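Local coordinates for protein 3',5'-cyclic-nucleotide phosphodiesterase 1 (Saccharomyces cerevisiae, PDB 4OJV) that belongs to the class-II cyclic-nucleotide phosphodiesterases of the metallo-hydrolase clan and carries two zinc ions, at residues Y299-L304 against R351-L356. Numbering follows the deposited sequence.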
loop_
_atom_site.group_PDB
_atom_site.type_symbol
_atom_site.label_atom_id
_atom_site.label_comp_id
_atom_site.label_asym_id
_atom_site.label_seq_id
_atom_site.Cartn_x
_atom_site.Cartn_y
_atom_site.Cartn_z
ATOM N N TYR A 299 -19.565 8.823 19.282
ATOM C CA TYR A 299 -19.563 9.971 18.388
ATOM C C TYR A 299 -20.326 9.695 17.091
ATOM O O TYR A 299 -21.072 10.555 16.604
ATOM C CB TYR A 299 -18.142 10.460 18.115
ATOM C CG TYR A 299 -17.450 10.941 19.373
ATOM C CD1 TYR A 299 -17.816 12.147 19.976
ATOM C CD2 TYR A 299 -16.443 10.185 19.967
ATOM C CE1 TYR A 299 -17.187 12.585 21.135
ATOM C CE2 TYR A 299 -15.808 10.612 21.126
ATOM C CZ TYR A 299 -16.184 11.809 21.702
ATOM O OH TYR A 299 -15.552 12.231 22.848
ATOM N N LEU A 300 -20.175 8.491 16.541
ATOM C CA LEU A 300 -20.923 8.146 15.342
ATOM C C LEU A 300 -22.433 8.106 15.646
ATOM O O LEU A 300 -23.238 8.651 14.894
ATOM C CB LEU A 300 -20.447 6.825 14.732
ATOM C CG LEU A 300 -21.255 6.344 13.511
ATOM C CD1 LEU A 300 -21.354 7.395 12.410
ATOM C CD2 LEU A 300 -20.678 5.061 12.935
ATOM N N ILE A 301 -22.813 7.458 16.743
ATOM C CA ILE A 301 -24.228 7.420 17.119
ATOM C C ILE A 301 -24.773 8.832 17.377
ATOM O O ILE A 301 -25.905 9.134 16.996
ATOM C CB ILE A 301 -24.492 6.446 18.295
ATOM C CG1 ILE A 301 -24.301 4.984 17.851
ATOM C CG2 ILE A 301 -25.887 6.643 18.896
ATOM C CD1 ILE A 301 -25.314 4.468 16.841
ATOM N N ASN A 302 -23.964 9.714 17.963
ATOM C CA ASN A 302 -24.408 11.100 18.162
ATOM C C ASN A 302 -24.699 11.799 16.837
ATOM O O ASN A 302 -25.680 12.541 16.721
ATOM C CB ASN A 302 -23.386 11.915 18.958
ATOM C CG ASN A 302 -23.385 11.578 20.437
ATOM O OD1 ASN A 302 -24.253 10.861 20.927
ATOM N ND2 ASN A 302 -22.400 12.100 21.155
ATOM N N GLU A 303 -23.853 11.562 15.835
ATOM C CA GLU A 303 -24.079 12.120 14.507
ATOM C C GLU A 303 -25.350 11.576 13.866
ATOM O O GLU A 303 -26.155 12.342 13.326
ATOM C CB GLU A 303 -22.860 11.909 13.594
ATOM C CG GLU A 303 -21.611 12.675 14.033
ATOM C CD GLU A 303 -21.846 14.172 14.206
ATOM O OE1 GLU A 303 -22.616 14.763 13.419
ATOM O OE2 GLU A 303 -21.258 14.768 15.136
ATOM N N LEU A 304 -25.544 10.264 13.946
ATOM C CA LEU A 304 -26.761 9.645 13.420
ATOM C C LEU A 304 -28.006 10.121 14.169
ATOM O O LEU A 304 -29.059 10.309 13.561
ATOM C CB LEU A 304 -26.637 8.125 13.427
ATOM C CG LEU A 304 -25.550 7.542 12.519
ATOM C CD1 LEU A 304 -25.389 6.061 12.802
ATOM C CD2 LEU A 304 -25.877 7.783 11.053
ATOM N N ARG A 351 -30.590 4.704 22.160
ATOM C CA ARG A 351 -31.015 6.005 21.632
ATOM C C ARG A 351 -32.308 5.937 20.813
ATOM O O ARG A 351 -32.727 6.946 20.238
ATOM C CB ARG A 351 -29.909 6.630 20.773
ATOM C CG ARG A 351 -28.664 7.061 21.532
ATOM C CD ARG A 351 -28.863 8.392 22.238
ATOM N NE ARG A 351 -27.648 8.811 22.930
ATOM C CZ ARG A 351 -26.679 9.538 22.378
ATOM N NH1 ARG A 351 -26.775 9.941 21.115
ATOM N NH2 ARG A 351 -25.613 9.866 23.094
ATOM N N ASN A 352 -32.920 4.753 20.755
ATOM C CA ASN A 352 -34.163 4.526 19.998
ATOM C C ASN A 352 -34.125 5.088 18.570
ATOM O O ASN A 352 -34.948 5.913 18.191
ATOM C CB ASN A 352 -35.398 5.049 20.763
ATOM C CG ASN A 352 -35.676 4.275 22.042
ATOM O OD1 ASN A 352 -34.872 4.279 22.975
ATOM N ND2 ASN A 352 -36.836 3.625 22.100
ATOM N N LEU A 353 -33.155 4.634 17.781
ATOM C CA LEU A 353 -33.015 5.095 16.395
ATOM C C LEU A 353 -33.828 4.258 15.398
ATOM O O LEU A 353 -33.733 4.446 14.181
ATOM C CB LEU A 353 -31.532 5.154 15.981
ATOM C CG LEU A 353 -30.654 6.139 16.755
ATOM C CD1 LEU A 353 -29.211 6.025 16.293
ATOM C CD2 LEU A 353 -31.139 7.577 16.607
ATOM N N GLY A 354 -34.640 3.340 15.911
ATOM C CA GLY A 354 -35.492 2.526 15.055
ATOM C C GLY A 354 -34.752 1.397 14.366
ATOM O O GLY A 354 -33.711 0.938 14.838
ATOM N N ASP A 355 -35.303 0.960 13.238
ATOM C CA ASP A 355 -34.811 -0.209 12.513
ATOM C C ASP A 355 -33.591 0.152 11.657
ATOM O O ASP A 355 -33.591 -0.006 10.434
ATOM C CB ASP A 355 -35.942 -0.804 11.657
ATOM C CG ASP A 355 -35.566 -2.129 11.013
ATOM O OD1 ASP A 355 -34.623 -2.795 11.492
ATOM O OD2 ASP A 355 -36.221 -2.501 10.017
ATOM N N LEU A 356 -32.564 0.652 12.333
ATOM C CA LEU A 356 -31.289 1.005 11.734
ATOM C C LEU A 356 -30.498 -0.275 11.489
ATOM O O LEU A 356 -30.418 -1.132 12.371
ATOM C CB LEU A 356 -30.550 1.928 12.701
ATOM C CG LEU A 356 -29.222 2.550 12.293
ATOM C CD1 LEU A 356 -29.402 3.451 11.082
ATOM C CD2 LEU A 356 -28.648 3.336 13.459
#
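In the metallo-hydrolase fold of this phosphodiesterase, helix 297-311 packs against the Schellman-capped C-terminal end of helix 336-350 and the loop leading into edge strand 357-360; Arg-351 and Asn-302 pair beside an aliphatic cluster. Arg-351 presents the NH1/NH2 end of its guanidinium to a single acceptor, Asn-302 OD1, which lies 2.7 Å from NH1 and 2.7 Å from NH2. Sharing one oxygen bends both bonds, with N-H...O angles of 138° and 140°. Amide and guanidinium are nearly coplanar, 9° apart, so the pair forms one flat unit. The Arg-351 chain is bent at chi2, which sets CD off the line of CB and CG. NH1 has a further, weak hydrogen bond to Ser-305 OG. Next to the polar pair, Ile-301 CG2, anti to its backbone N, touches Arg-351 CG at 3.9 Å, while the other branch ends in CD1, 4.2 Å from Leu-353 CD1. Helix 336-350 meets Ile-301 through Leu-344, Leu-347 and Ala-348. After Asn-352 turns the chain with positive phi, Leu-353 points toward helix 297-311, its CD1 reaching both Ile-301 and, at 4.4 Å, Leu-304 CB. Val-322 of strand 321-325 touches both Leu-304 and Leu-356. These two leucines also meet each other, Leu-304 CD1 lying 4.3 Å from Leu-356 CD2.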